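Local atomic coordinates of nudix hydrolase DR_0079 (Deinococcus radiodurans, PDB entry 2O5F), a protein that hydrolyses nucleoside di- and triphosphates to monophosphates with magnesium as cofactor, with a marked preference for CDP and CTP. Residues 38-44 and 118-124. Residues are numbered along the deposited sequence; the frame is centred on the assembly and turned at random.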
loop_
_atom_site.group_PDB
_atom_site.type_symbol
_atom_site.label_atom_id
_atom_site.label_comp_id
_atom_site.label_asym_id
_atom_site.label_seq_id
_atom_site.Cartn_x
_atom_site.Cartn_y
_atom_site.Cartn_z
ATOM N N ASN A 38 -2.531 -1.872 -0.274
ATOM C CA ASN A 38 -1.935 -0.552 -0.340
ATOM C C ASN A 38 -3.071 0.426 -0.098
ATOM O O ASN A 38 -4.211 0.166 -0.484
ATOM C CB ASN A 38 -1.306 -0.302 -1.715
ATOM C CG ASN A 38 0.041 -0.997 -1.881
ATOM O OD1 ASN A 38 0.973 -0.748 -1.126
ATOM N ND2 ASN A 38 0.141 -1.871 -2.873
ATOM N N ALA A 39 -2.772 1.532 0.567
ATOM C CA ALA A 39 -3.802 2.528 0.823
ATOM C C ALA A 39 -3.200 3.913 0.853
ATOM O O ALA A 39 -2.018 4.090 1.142
ATOM C CB ALA A 39 -4.514 2.239 2.141
ATOM N N PHE A 40 -4.040 4.885 0.524
ATOM C CA PHE A 40 -3.660 6.275 0.514
ATOM C C PHE A 40 -4.578 7.004 1.476
ATOM O O PHE A 40 -5.785 6.762 1.496
ATOM C CB PHE A 40 -3.832 6.871 -0.883
ATOM C CG PHE A 40 -2.792 6.428 -1.864
ATOM C CD1 PHE A 40 -1.480 6.864 -1.746
ATOM C CD2 PHE A 40 -3.125 5.579 -2.915
ATOM C CE1 PHE A 40 -0.503 6.462 -2.666
ATOM C CE2 PHE A 40 -2.154 5.168 -3.840
ATOM C CZ PHE A 40 -0.841 5.615 -3.710
ATOM N N LEU A 41 -3.992 7.872 2.283
ATOM C CA LEU A 41 -4.745 8.690 3.219
ATOM C C LEU A 41 -4.875 10.031 2.498
ATOM O O LEU A 41 -3.869 10.682 2.217
ATOM C CB LEU A 41 -3.947 8.865 4.512
ATOM C CG LEU A 41 -4.547 9.781 5.583
ATOM C CD1 LEU A 41 -5.808 9.139 6.152
ATOM C CD2 LEU A 41 -3.529 10.008 6.695
ATOM N N ARG A 42 -6.100 10.443 2.176
ATOM C CA ARG A 42 -6.294 11.713 1.480
ATOM C C ARG A 42 -7.128 12.691 2.301
ATOM O O ARG A 42 -8.163 12.324 2.861
ATOM C CB ARG A 42 -6.967 11.494 0.119
ATOM C CG ARG A 42 -7.099 12.774 -0.702
ATOM C CD ARG A 42 -7.877 12.554 -1.988
ATOM N NE ARG A 42 -9.206 12.014 -1.718
ATOM C CZ ARG A 42 -10.140 11.819 -2.643
ATOM N NH1 ARG A 42 -9.896 12.122 -3.913
ATOM N NH2 ARG A 42 -11.319 11.315 -2.299
ATOM N N ASN A 43 -6.678 13.940 2.370
ATOM C CA ASN A 43 -7.404 14.945 3.129
ATOM C C ASN A 43 -8.409 15.700 2.258
ATOM O O ASN A 43 -8.599 15.381 1.087
ATOM C CB ASN A 43 -6.437 15.925 3.809
ATOM C CG ASN A 43 -5.585 16.724 2.825
ATOM O OD1 ASN A 43 -5.914 16.853 1.647
ATOM N ND2 ASN A 43 -4.481 17.283 3.326
ATOM N N SER A 44 -9.052 16.704 2.844
ATOM C CA SER A 44 -10.052 17.485 2.130
ATOM C C SER A 44 -9.420 18.455 1.140
ATOM O O SER A 44 -10.119 19.117 0.374
ATOM C CB SER A 44 -10.918 18.244 3.134
ATOM O OG SER A 44 -10.119 18.996 4.017
ATOM N N VAL A 118 -6.387 -1.687 -3.397
ATOM C CA VAL A 118 -5.921 -0.366 -3.004
ATOM C C VAL A 118 -7.122 0.318 -2.361
ATOM O O VAL A 118 -8.229 0.278 -2.898
ATOM C CB VAL A 118 -5.454 0.460 -4.226
ATOM C CG1 VAL A 118 -4.764 1.741 -3.768
ATOM C CG2 VAL A 118 -4.516 -0.372 -5.088
ATOM N N TYR A 119 -6.898 0.921 -1.202
ATOM C CA TYR A 119 -7.956 1.597 -0.463
ATOM C C TYR A 119 -7.666 3.077 -0.328
ATOM O O TYR A 119 -6.533 3.518 -0.511
ATOM C CB TYR A 119 -8.050 1.017 0.945
ATOM C CG TYR A 119 -8.336 -0.453 0.990
ATOM C CD1 TYR A 119 -9.644 -0.932 0.885
ATOM C CD2 TYR A 119 -7.300 -1.379 1.140
ATOM C CE1 TYR A 119 -9.911 -2.292 0.934
ATOM C CE2 TYR A 119 -7.561 -2.740 1.187
ATOM C CZ TYR A 119 -8.864 -3.188 1.085
ATOM O OH TYR A 119 -9.122 -4.540 1.142
ATOM N N GLU A 120 -8.697 3.844 -0.002
ATOM C CA GLU A 120 -8.513 5.265 0.230
ATOM C C GLU A 120 -9.098 5.555 1.609
ATOM O O GLU A 120 -10.254 5.230 1.880
ATOM C CB GLU A 120 -9.224 6.111 -0.830
ATOM C CG GLU A 120 -9.067 7.605 -0.588
ATOM C CD GLU A 120 -9.713 8.455 -1.662
ATOM O OE1 GLU A 120 -10.961 8.461 -1.744
ATOM O OE2 GLU A 120 -8.967 9.105 -2.429
ATOM N N LEU A 121 -8.279 6.133 2.480
ATOM C CA LEU A 121 -8.685 6.485 3.836
ATOM C C LEU A 121 -8.874 8.001 3.828
ATOM O O LEU A 121 -8.059 8.723 3.254
ATOM C CB LEU A 121 -7.577 6.099 4.827
ATOM C CG LEU A 121 -7.918 5.790 6.289
ATOM C CD1 LEU A 121 -8.715 4.491 6.348
ATOM C CD2 LEU A 121 -6.629 5.643 7.109
ATOM N N ARG A 122 -9.949 8.486 4.446
ATOM C CA ARG A 122 -10.209 9.925 4.487
ATOM C C ARG A 122 -9.964 10.520 5.874
ATOM O O ARG A 122 -10.561 10.085 6.859
ATOM C CB ARG A 122 -11.657 10.223 4.066
ATOM C CG ARG A 122 -12.066 9.701 2.695
ATOM C CD ARG A 122 -11.066 10.111 1.624
ATOM N NE ARG A 122 -10.785 11.542 1.664
ATOM C CZ ARG A 122 -11.623 12.482 1.244
ATOM N NH1 ARG A 122 -12.804 12.144 0.740
ATOM N NH2 ARG A 122 -11.284 13.759 1.337
ATOM N N SER A 123 -9.092 11.524 5.937
ATOM C CA SER A 123 -8.779 12.200 7.185
ATOM C C SER A 123 -7.954 13.452 6.955
ATOM O O SER A 123 -7.089 13.482 6.076
ATOM C CB SER A 123 -8.000 11.287 8.131
ATOM O OG SER A 123 -7.707 11.965 9.348
ATOM N N ASP A 124 -8.224 14.488 7.741
ATOM C CA ASP A 124 -7.460 15.721 7.634
ATOM C C ASP A 124 -6.391 15.759 8.718
ATOM O O ASP A 124 -5.563 16.655 8.743
ATOM C CB ASP A 124 -8.377 16.941 7.761
ATOM C CG ASP A 124 -9.081 17.276 6.460
ATOM O OD1 ASP A 124 -8.386 17.548 5.467
ATOM O OD2 ASP A 124 -10.325 17.265 6.424
HETATM O O HOH W 1 -4.573 17.716 6.407
#
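In parallel pairing a residue of one strand bonds to both neighbours of the residue opposite, and 38-42 with 118-122, the inner pair of the mixed Nudix sheet, follows this rule. Asn38 O accepts from Tyr119 N (2.9 Å), Tyr119 O from Phe40 N (3.0 Å), Phe40 O from Leu121 N (2.8 Å) and Leu121 O from Arg42 N (2.8 Å). The amides of Ala39 and Leu41 face away from this partner; Leu41 N is taken by Ser67 OG. At the ends of the strands, side chains join the backbone. Arg42 O receives Arg122 NE at 3.0 Å and, weakly, Ser123 N at 3.3 Å; Arg122 NH2 bonds weakly to Asn43 O (3.1 Å). Asp124 OD1 accepts both Ser44 N (2.8 Å) and Ser44 OG (2.7 Å). A water bridges Asn43 ND2 to Asp124 O, and Asn43 OD1 accepts from Gln45 N and Gln47 N. On the face carrying Phe40, Arg42 NH2 lies 2.9 Å from Glu120 OE1, an ion pair without a directed N-H; OE1 also salt-bridges Arg100, and OE2 hydrogen-bonds Tyr167. Leu41 CD1 meets Leu121 CD2 (3.7 Å) on the other face, where Phe82 of the Nudix-box helix packs on Leu121. Arg42 NH2 and Arg122 NH1, both donors, sit 3.5 Å apart unbonded, their charge partly compensated by Glu120. Main-chain bonds thus fix the strands, side-chain bonds their ends.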